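Local structure of glutaredoxin (Grx-1) (Archaeoglobus fulgidus, 3IC4) at residues V14-T28 with V68-Y81. The protein probably works as a small thiol-disulfide oxidoreductase of the glutaredoxin family, taking part in electron transfer. Sequence-based numbering, arbitrary orientation.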
ATOM      1  N   VAL A  14       5.703   0.276   7.221  1.00  2.00           N
ATOM      2  CA  VAL A  14       4.670  -0.451   6.464  1.00  2.00           C
ATOM      3  C   VAL A  14       3.813   0.529   5.632  1.00  2.00           C
ATOM      4  O   VAL A  14       3.335   1.546   6.120  1.00  2.00           O
ATOM      5  CB  VAL A  14       3.776  -1.265   7.419  1.00  2.00           C
ATOM      6  CG1 VAL A  14       2.695  -1.966   6.666  1.00  2.00           C
ATOM      7  CG2 VAL A  14       4.614  -2.243   8.171  1.00  2.00           C
ATOM      8  N   LEU A  15       3.666   0.214   4.345  1.00  2.00           N
ATOM      9  CA  LEU A  15       2.888   1.069   3.448  1.00  2.00           C
ATOM     10  C   LEU A  15       1.860   0.240   2.702  1.00  2.00           C
ATOM     11  O   LEU A  15       2.199  -0.785   2.119  1.00  2.00           O
ATOM     12  CB  LEU A  15       3.835   1.713   2.406  1.00  2.00           C
ATOM     13  CG  LEU A  15       3.179   2.647   1.390  1.00  2.00           C
ATOM     14  CD1 LEU A  15       2.542   3.856   2.048  1.00  2.17           C
ATOM     15  CD2 LEU A  15       4.171   3.115   0.322  1.00  2.55           C
HETATM   16  N   MSE A  16       0.626   0.739   2.710  1.00  2.00           N
HETATM   17  CA  MSE A  16      -0.438   0.196   1.873  1.00  2.00           C
HETATM   18  C   MSE A  16      -0.816   1.123   0.723  1.00  2.00           C
HETATM   19  O   MSE A  16      -1.028   2.338   0.920  1.00  2.00           O
HETATM   20  CB  MSE A  16      -1.665  -0.041   2.746  1.00  2.00           C
HETATM   21  CG  MSE A  16      -2.787  -0.673   2.043  1.00  2.78           C
HETATM   22 SE   MSE A  16      -4.348  -0.721   3.169  1.00  6.06          SE
HETATM   23  CE  MSE A  16      -5.693  -0.299   1.848  1.00 11.09           C
ATOM     24  N   TYR A  17      -0.964   0.518  -0.457  1.00  2.00           N
ATOM     25  CA  TYR A  17      -1.540   1.177  -1.625  1.00  2.00           C
ATOM     26  C   TYR A  17      -2.926   0.581  -1.847  1.00  2.00           C
ATOM     27  O   TYR A  17      -3.097  -0.631  -1.849  1.00  2.00           O
ATOM     28  CB  TYR A  17      -0.723   0.886  -2.855  1.00  2.00           C
ATOM     29  CG  TYR A  17       0.670   1.394  -2.843  1.00  2.00           C
ATOM     30  CD1 TYR A  17       0.986   2.650  -3.370  1.00  3.83           C
ATOM     31  CD2 TYR A  17       1.711   0.595  -2.346  1.00  4.15           C
ATOM     32  CE1 TYR A  17       2.318   3.079  -3.403  1.00  6.97           C
ATOM     33  CE2 TYR A  17       3.029   1.031  -2.394  1.00  6.69           C
ATOM     34  CZ  TYR A  17       3.304   2.259  -2.906  1.00  5.86           C
ATOM     35  OH  TYR A  17       4.600   2.631  -2.936  1.00  9.55           O
ATOM     36  N   GLY A  18      -3.924   1.439  -2.035  1.00  2.00           N
ATOM     37  CA  GLY A  18      -5.260   0.940  -2.338  1.00  2.00           C
ATOM     38  C   GLY A  18      -6.206   1.992  -2.888  1.00  2.00           C
ATOM     39  O   GLY A  18      -5.793   3.048  -3.249  1.00  2.00           O
ATOM     40  N   LEU A  19      -7.452   1.610  -3.047  1.00  2.00           N
ATOM     41  CA  LEU A  19      -8.521   2.518  -3.370  1.00  2.00           C
ATOM     42  C   LEU A  19      -9.485   2.522  -2.196  1.00  2.00           C
ATOM     43  O   LEU A  19      -9.848   1.483  -1.676  1.00  2.00           O
ATOM     44  CB  LEU A  19      -9.271   2.060  -4.598  1.00  2.00           C
ATOM     45  CG  LEU A  19      -8.479   1.931  -5.913  1.00  3.65           C
ATOM     46  CD1 LEU A  19      -9.370   1.296  -6.916  1.00  4.54           C
ATOM     47  CD2 LEU A  19      -8.075   3.293  -6.349  1.00  9.25           C
ATOM     48  N   SER A  20      -9.998   3.706  -1.917  1.00  2.00           N
ATOM     49  CA  SER A  20     -10.807   3.926  -0.702  1.00  2.00           C
ATOM     50  C   SER A  20     -12.138   3.229  -0.848  1.00  2.36           C
ATOM     51  O   SER A  20     -12.824   2.931   0.173  1.00  4.08           O
ATOM     52  CB  SER A  20     -10.929   5.425  -0.411  1.00  2.00           C
ATOM     53  OG  SER A  20     -11.820   6.024  -1.323  1.00  2.00           O
ATOM     54  N   THR A  21     -12.553   3.034  -2.092  1.00  2.05           N
ATOM     55  CA  THR A  21     -13.809   2.407  -2.483  1.00  3.30           C
ATOM     56  C   THR A  21     -13.758   0.904  -2.615  1.00  2.60           C
ATOM     57  O   THR A  21     -14.805   0.252  -2.841  1.00  6.60           O
ATOM     58  CB  THR A  21     -14.263   3.041  -3.808  1.00  3.65           C
ATOM     59  OG1 THR A  21     -13.207   2.908  -4.764  1.00  8.22           O
ATOM     60  CG2 THR A  21     -14.501   4.501  -3.598  1.00  5.52           C
ATOM     61  N   CYS A  22     -12.588   0.318  -2.454  1.00  2.00           N
ATOM     62  CA  CYS A  22     -12.442  -1.120  -2.722  1.00  2.00           C
ATOM     63  C   CYS A  22     -12.620  -1.939  -1.439  1.00  2.00           C
ATOM     64  O   CYS A  22     -11.907  -1.664  -0.471  1.00  2.00           O
ATOM     65  CB  CYS A  22     -11.076  -1.378  -3.244  1.00  2.38           C
ATOM     66  SG  CYS A  22     -10.498  -3.119  -3.219  1.00  5.76           S
ATOM     67  N   PRO A  23     -13.490  -2.950  -1.427  1.00  2.00           N
ATOM     68  CA  PRO A  23     -13.717  -3.691  -0.182  1.00  2.00           C
ATOM     69  C   PRO A  23     -12.556  -4.547   0.280  1.00  2.00           C
ATOM     70  O   PRO A  23     -12.392  -4.741   1.472  1.00  2.00           O
ATOM     71  CB  PRO A  23     -14.927  -4.543  -0.496  1.00  2.00           C
ATOM     72  CG  PRO A  23     -14.888  -4.722  -1.951  1.00  2.18           C
ATOM     73  CD  PRO A  23     -14.364  -3.446  -2.511  1.00  2.00           C
ATOM     74  N   HIS A  24     -11.712  -4.998  -0.649  1.00  2.00           N
ATOM     75  CA  HIS A  24     -10.476  -5.723  -0.272  1.00  2.00           C
ATOM     76  C   HIS A  24      -9.510  -4.828   0.411  1.00  2.00           C
ATOM     77  O   HIS A  24      -8.893  -5.202   1.383  1.00  2.00           O
ATOM     78  CB  HIS A  24      -9.776  -6.311  -1.486  1.00  2.00           C
ATOM     79  CG  HIS A  24     -10.682  -7.093  -2.373  1.00  3.01           C
ATOM     80  ND1 HIS A  24     -11.277  -8.255  -1.961  1.00  2.50           N
ATOM     81  CD2 HIS A  24     -11.048  -6.910  -3.668  1.00  3.01           C
ATOM     82  CE1 HIS A  24     -12.015  -8.740  -2.940  1.00  5.21           C
ATOM     83  NE2 HIS A  24     -11.874  -7.964  -4.006  1.00  4.56           N
ATOM     84  N   CYS A  25      -9.411  -3.615  -0.110  1.00  2.00           N
ATOM     85  CA  CYS A  25      -8.566  -2.550   0.492  1.00  2.00           C
ATOM     86  C   CYS A  25      -9.066  -2.126   1.839  1.00  2.00           C
ATOM     87  O   CYS A  25      -8.273  -1.975   2.762  1.00  2.00           O
ATOM     88  CB  CYS A  25      -8.485  -1.335  -0.397  1.00  2.00           C
ATOM     89  SG  CYS A  25      -7.667  -1.686  -1.958  1.00  2.00           S
ATOM     90  N   LYS A  26     -10.384  -1.968   1.976  1.00  2.00           N
ATOM     91  CA  LYS A  26     -11.002  -1.684   3.303  1.00  2.00           C
ATOM     92  C   LYS A  26     -10.650  -2.742   4.341  1.00  2.00           C
ATOM     93  O   LYS A  26     -10.315  -2.421   5.474  1.00  2.00           O
ATOM     94  CB  LYS A  26     -12.528  -1.563   3.212  1.00  2.00           C
ATOM     95  CG  LYS A  26     -13.042  -0.346   2.486  1.00  2.57           C
ATOM     96  CD  LYS A  26     -14.568  -0.345   2.378  1.00  2.00           C
ATOM     97  CE  LYS A  26     -15.055   0.718   1.455  1.00  4.92           C
ATOM     98  NZ  LYS A  26     -16.491   0.777   1.543  1.00  2.00           N
ATOM     99  N   ARG A  27     -10.789  -4.006   3.982  1.00  2.00           N
ATOM    100  CA  ARG A  27     -10.479  -5.131   4.866  1.00  2.00           C
ATOM    101  C   ARG A  27      -8.988  -5.103   5.304  1.00  2.00           C
ATOM    102  O   ARG A  27      -8.637  -5.295   6.448  1.00  2.00           O
ATOM    103  CB  ARG A  27     -10.823  -6.462   4.196  1.00  2.00           C
ATOM    104  CG  ARG A  27     -12.283  -6.812   4.217  1.00  2.00           C
ATOM    105  CD  ARG A  27     -12.534  -8.215   3.659  1.00  2.00           C
ATOM    106  NE  ARG A  27     -12.632  -8.178   2.220  1.00  2.00           N
ATOM    107  CZ  ARG A  27     -13.729  -7.858   1.531  1.00  2.00           C
ATOM    108  NH1 ARG A  27     -13.680  -7.889   0.207  1.00  2.86           N
ATOM    109  NH2 ARG A  27     -14.881  -7.505   2.083  1.00  2.00           N
ATOM    110  N   THR A  28      -8.127  -4.849   4.329  1.00  2.00           N
ATOM    111  CA  THR A  28      -6.695  -4.785   4.595  1.00  2.00           C
ATOM    112  C   THR A  28      -6.361  -3.613   5.539  1.00  2.00           C
ATOM    113  O   THR A  28      -5.580  -3.771   6.457  1.00  2.00           O
ATOM    114  CB  THR A  28      -5.916  -4.610   3.280  1.00  2.00           C
ATOM    115  OG1 THR A  28      -6.280  -5.670   2.402  1.00  2.00           O
ATOM    116  CG2 THR A  28      -4.378  -4.621   3.484  1.00  2.00           C
ATOM    117  N   VAL A  68      -4.710  -3.955  -6.552  1.00  2.00           N
ATOM    118  CA  VAL A  68      -4.576  -3.537  -5.150  1.00  2.00           C
ATOM    119  C   VAL A  68      -5.569  -4.387  -4.329  1.00  2.00           C
ATOM    120  O   VAL A  68      -6.461  -4.986  -4.917  1.00  2.00           O
ATOM    121  CB  VAL A  68      -4.866  -1.988  -4.945  1.00  2.00           C
ATOM    122  CG1 VAL A  68      -3.758  -1.126  -5.615  1.00  4.27           C
ATOM    123  CG2 VAL A  68      -6.187  -1.647  -5.558  1.00  2.00           C
ATOM    124  N   PRO A  69      -5.391  -4.476  -2.986  1.00  2.00           N
ATOM    125  CA  PRO A  69      -4.339  -3.780  -2.184  1.00  2.00           C
ATOM    126  C   PRO A  69      -2.942  -4.335  -2.354  1.00  2.00           C
ATOM    127  O   PRO A  69      -2.764  -5.492  -2.672  1.00  2.00           O
ATOM    128  CB  PRO A  69      -4.788  -4.022  -0.721  1.00  2.00           C
ATOM    129  CG  PRO A  69      -5.506  -5.384  -0.808  1.00  2.00           C
ATOM    130  CD  PRO A  69      -6.274  -5.268  -2.094  1.00  2.00           C
ATOM    131  N   VAL A  70      -1.933  -3.471  -2.157  1.00  2.00           N
ATOM    132  CA  VAL A  70      -0.549  -3.934  -2.002  1.00  2.00           C
ATOM    133  C   VAL A  70      -0.022  -3.382  -0.687  1.00  2.00           C
ATOM    134  O   VAL A  70      -0.192  -2.190  -0.373  1.00  2.00           O
ATOM    135  CB  VAL A  70       0.367  -3.512  -3.170  1.00  2.00           C
ATOM    136  CG1 VAL A  70       1.889  -3.850  -2.886  1.00  2.00           C
ATOM    137  CG2 VAL A  70      -0.130  -4.180  -4.432  1.00  2.00           C
ATOM    138  N   VAL A  71       0.530  -4.255   0.113  1.00  2.00           N
ATOM    139  CA  VAL A  71       1.159  -3.851   1.380  1.00  2.00           C
ATOM    140  C   VAL A  71       2.640  -4.223   1.274  1.00  2.00           C
ATOM    141  O   VAL A  71       2.995  -5.343   0.957  1.00  2.00           O
ATOM    142  CB  VAL A  71       0.516  -4.485   2.626  1.00  2.00           C
ATOM    143  CG1 VAL A  71       1.228  -4.008   3.915  1.00  2.00           C
ATOM    144  CG2 VAL A  71      -0.975  -4.116   2.698  1.00  2.00           C
ATOM    145  N   VAL A  72       3.457  -3.229   1.575  1.00  2.00           N
ATOM    146  CA  VAL A  72       4.905  -3.311   1.423  1.00  2.00           C
ATOM    147  C   VAL A  72       5.572  -3.125   2.758  1.00  2.00           C
ATOM    148  O   VAL A  72       5.250  -2.174   3.510  1.00  2.00           O
ATOM    149  CB  VAL A  72       5.474  -2.245   0.457  1.00  2.00           C
ATOM    150  CG1 VAL A  72       7.014  -2.516   0.257  1.00  2.86           C
ATOM    151  CG2 VAL A  72       4.677  -2.275  -0.858  1.00  6.16           C
ATOM    152  N   LYS A  73       6.485  -4.031   3.072  1.00  2.00           N
ATOM    153  CA  LYS A  73       7.385  -3.853   4.255  1.00  2.00           C
ATOM    154  C   LYS A  73       8.777  -4.223   3.833  1.00  2.00           C
ATOM    155  O   LYS A  73       9.038  -5.410   3.560  1.00  2.00           O
ATOM    156  CB  LYS A  73       6.956  -4.756   5.407  1.00  2.00           C
ATOM    157  CG  LYS A  73       7.733  -4.491   6.692  1.00  2.00           C
ATOM    158  CD  LYS A  73       7.418  -5.428   7.823  1.00  6.98           C
ATOM    159  CE  LYS A  73       8.438  -5.246   8.941  1.00 13.54           C
ATOM    160  NZ  LYS A  73       7.782  -5.581  10.235  1.00 18.87           N
ATOM    161  N   GLY A  74       9.695  -3.248   3.809  1.00  2.00           N
ATOM    162  CA  GLY A  74      11.084  -3.489   3.357  1.00  2.75           C
ATOM    163  C   GLY A  74      11.053  -3.909   1.888  1.00  2.00           C
ATOM    164  O   GLY A  74      10.379  -3.248   1.091  1.00  4.64           O
ATOM    165  N   ASP A  75      11.676  -5.047   1.590  1.00  2.00           N
ATOM    166  CA  ASP A  75      11.704  -5.599   0.239  1.00  2.12           C
ATOM    167  C   ASP A  75      10.648  -6.611  -0.047  1.00  2.00           C
ATOM    168  O   ASP A  75      10.622  -7.149  -1.153  1.00  2.00           O
ATOM    169  CB  ASP A  75      13.076  -6.161  -0.081  1.00  2.79           C
ATOM    170  CG  ASP A  75      14.141  -5.085  -0.069  1.00  7.47           C
ATOM    171  OD1 ASP A  75      13.814  -3.881  -0.364  1.00 11.17           O
ATOM    172  OD2 ASP A  75      15.288  -5.460   0.219  1.00 10.78           O
ATOM    173  N   LYS A  76       9.707  -6.820   0.893  1.00  2.00           N
ATOM    174  CA  LYS A  76       8.655  -7.826   0.733  1.00  2.00           C
ATOM    175  C   LYS A  76       7.313  -7.130   0.540  1.00  2.00           C
ATOM    176  O   LYS A  76       7.167  -5.978   0.853  1.00  2.00           O
ATOM    177  CB  LYS A  76       8.626  -8.782   1.916  1.00  2.00           C
ATOM    178  CG  LYS A  76       9.866  -9.652   1.975  1.00  6.53           C
ATOM    179  CD  LYS A  76       9.742 -10.811   2.920  1.00 10.59           C
ATOM    180  CE  LYS A  76       8.619 -11.783   2.487  1.00 12.24           C
ATOM    181  NZ  LYS A  76       9.036 -12.709   1.360  1.00 13.89           N
ATOM    182  N   HIS A  77       6.356  -7.829  -0.072  1.00  2.00           N
ATOM    183  CA  HIS A  77       5.038  -7.279  -0.239  1.00  2.00           C
ATOM    184  C   HIS A  77       3.997  -8.394  -0.228  1.00  2.00           C
ATOM    185  O   HIS A  77       4.323  -9.566  -0.362  1.00  2.00           O
ATOM    186  CB  HIS A  77       4.913  -6.467  -1.551  1.00  2.00           C
ATOM    187  CG  HIS A  77       4.946  -7.315  -2.807  1.00  2.00           C
ATOM    188  ND1 HIS A  77       6.116  -7.742  -3.407  1.00  2.00           N
ATOM    189  CD2 HIS A  77       3.931  -7.863  -3.526  1.00  2.00           C
ATOM    190  CE1 HIS A  77       5.826  -8.493  -4.460  1.00  2.00           C
ATOM    191  NE2 HIS A  77       4.505  -8.589  -4.553  1.00  2.00           N
ATOM    192  N   VAL A  78       2.750  -7.996  -0.009  1.00  2.00           N
ATOM    193  CA  VAL A  78       1.601  -8.875  -0.208  1.00  2.00           C
ATOM    194  C   VAL A  78       0.649  -8.163  -1.163  1.00  2.00           C
ATOM    195  O   VAL A  78       0.319  -6.991  -0.976  1.00  2.00           O
ATOM    196  CB  VAL A  78       0.948  -9.269   1.167  1.00  2.00           C
ATOM    197  CG1 VAL A  78      -0.464  -9.938   0.944  1.00  2.00           C
ATOM    198  CG2 VAL A  78       1.922 -10.147   2.000  1.00  2.00           C
ATOM    199  N   LEU A  79       0.185  -8.879  -2.191  1.00  2.00           N
ATOM    200  CA  LEU A  79      -0.770  -8.354  -3.120  1.00  2.00           C
ATOM    201  C   LEU A  79      -2.055  -9.094  -2.797  1.00  2.00           C
ATOM    202  O   LEU A  79      -2.105 -10.329  -2.839  1.00  2.00           O
ATOM    203  CB  LEU A  79      -0.322  -8.616  -4.567  1.00  2.00           C
ATOM    204  CG  LEU A  79      -1.315  -8.486  -5.723  1.00  2.00           C
ATOM    205  CD1 LEU A  79      -1.803  -7.095  -5.791  1.00  2.00           C
ATOM    206  CD2 LEU A  79      -0.652  -8.896  -7.042  1.00  2.00           C
ATOM    207  N   GLY A  80      -3.069  -8.306  -2.442  1.00  2.00           N
ATOM    208  CA  GLY A  80      -4.393  -8.790  -2.070  1.00  2.00           C
ATOM    209  C   GLY A  80      -4.618  -8.954  -0.568  1.00  2.00           C
ATOM    210  O   GLY A  80      -3.658  -9.015   0.213  1.00  2.00           O
ATOM    211  N   TYR A  81      -5.884  -9.007  -0.163  1.00  2.00           N
ATOM    212  CA  TYR A  81      -6.222  -9.289   1.198  1.00  2.00           C
ATOM    213  C   TYR A  81      -6.112 -10.767   1.515  1.00  2.00           C
ATOM    214  O   TYR A  81      -6.910 -11.625   1.031  1.00  2.00           O
ATOM    215  CB  TYR A  81      -7.638  -8.817   1.519  1.00  2.00           C
ATOM    216  CG  TYR A  81      -8.040  -9.067   2.943  1.00  2.00           C
ATOM    217  CD1 TYR A  81      -7.456  -8.368   3.978  1.00  2.00           C
ATOM    218  CD2 TYR A  81      -9.017  -9.988   3.273  1.00  2.00           C
ATOM    219  CE1 TYR A  81      -7.806  -8.608   5.267  1.00  2.00           C
ATOM    220  CE2 TYR A  81      -9.418 -10.177   4.575  1.00  2.26           C
ATOM    221  CZ  TYR A  81      -8.809  -9.501   5.560  1.00  2.40           C
ATOM    222  OH  TYR A  81      -9.232  -9.684   6.881  1.00  2.86           O
TER
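Tyr81 lies against helix 23-35, and its contacts can be followed outward from CB. Tyr81 CB sits 3.5 Å from Thr28 OG1, with His24 O a little farther off, and CG has Thr28 OG1 and Arg27 CB as its nearest neighbours. At the ring, Tyr81 CD1 brings its edge to within 3.3 Å of Thr28 OG1, and CE1 borders the backbone carbonyl of Arg27. Over the ring face stands Arg27 CB, 3.7 Å from the Tyr81 centroid and only 5° off the normal, a CH-pi contact that reaches CZ, while Arg27 CD covers the CE2 side. Having CG anti to the backbone N (chi1 -179°) lays the Tyr81 ring along this helix turn. A serine in its place would probably leave Arg27 CB without its aromatic partner and Thr28 OG1 without the ring edge beside it. Thr28 OG1 donates to His24 O, which also accepts from Thr28 N on the opposite face of its carbonyl plane; the fixed hydroxyl then meets Pro69 CG, and Thr28 CG2 packs on Val71 CG2 at 3.5 Å. Pro69 follows a cis peptide bond, and its CD lies 3.8 Å from Cys25 SG. A cis-proline facing a CxxC at a helix start is the hallmark of thioredoxin-fold active sites, consistent with a redox role for Cys22 and Cys25. Four backbone bonds pair Leu15 with Val72 and Tyr17 with Val70, all close to straight, as in the Tyr17 N to Val70 O bond (169° at the hydrogen). Strands 15-18 and 70-73 thus run antiparallel at the middle of the sheet, between strands 40-43 and 76-79, with helices 23-35 and 83-91 on the Val71 face and helix 49-63 against Tyr17 on the other.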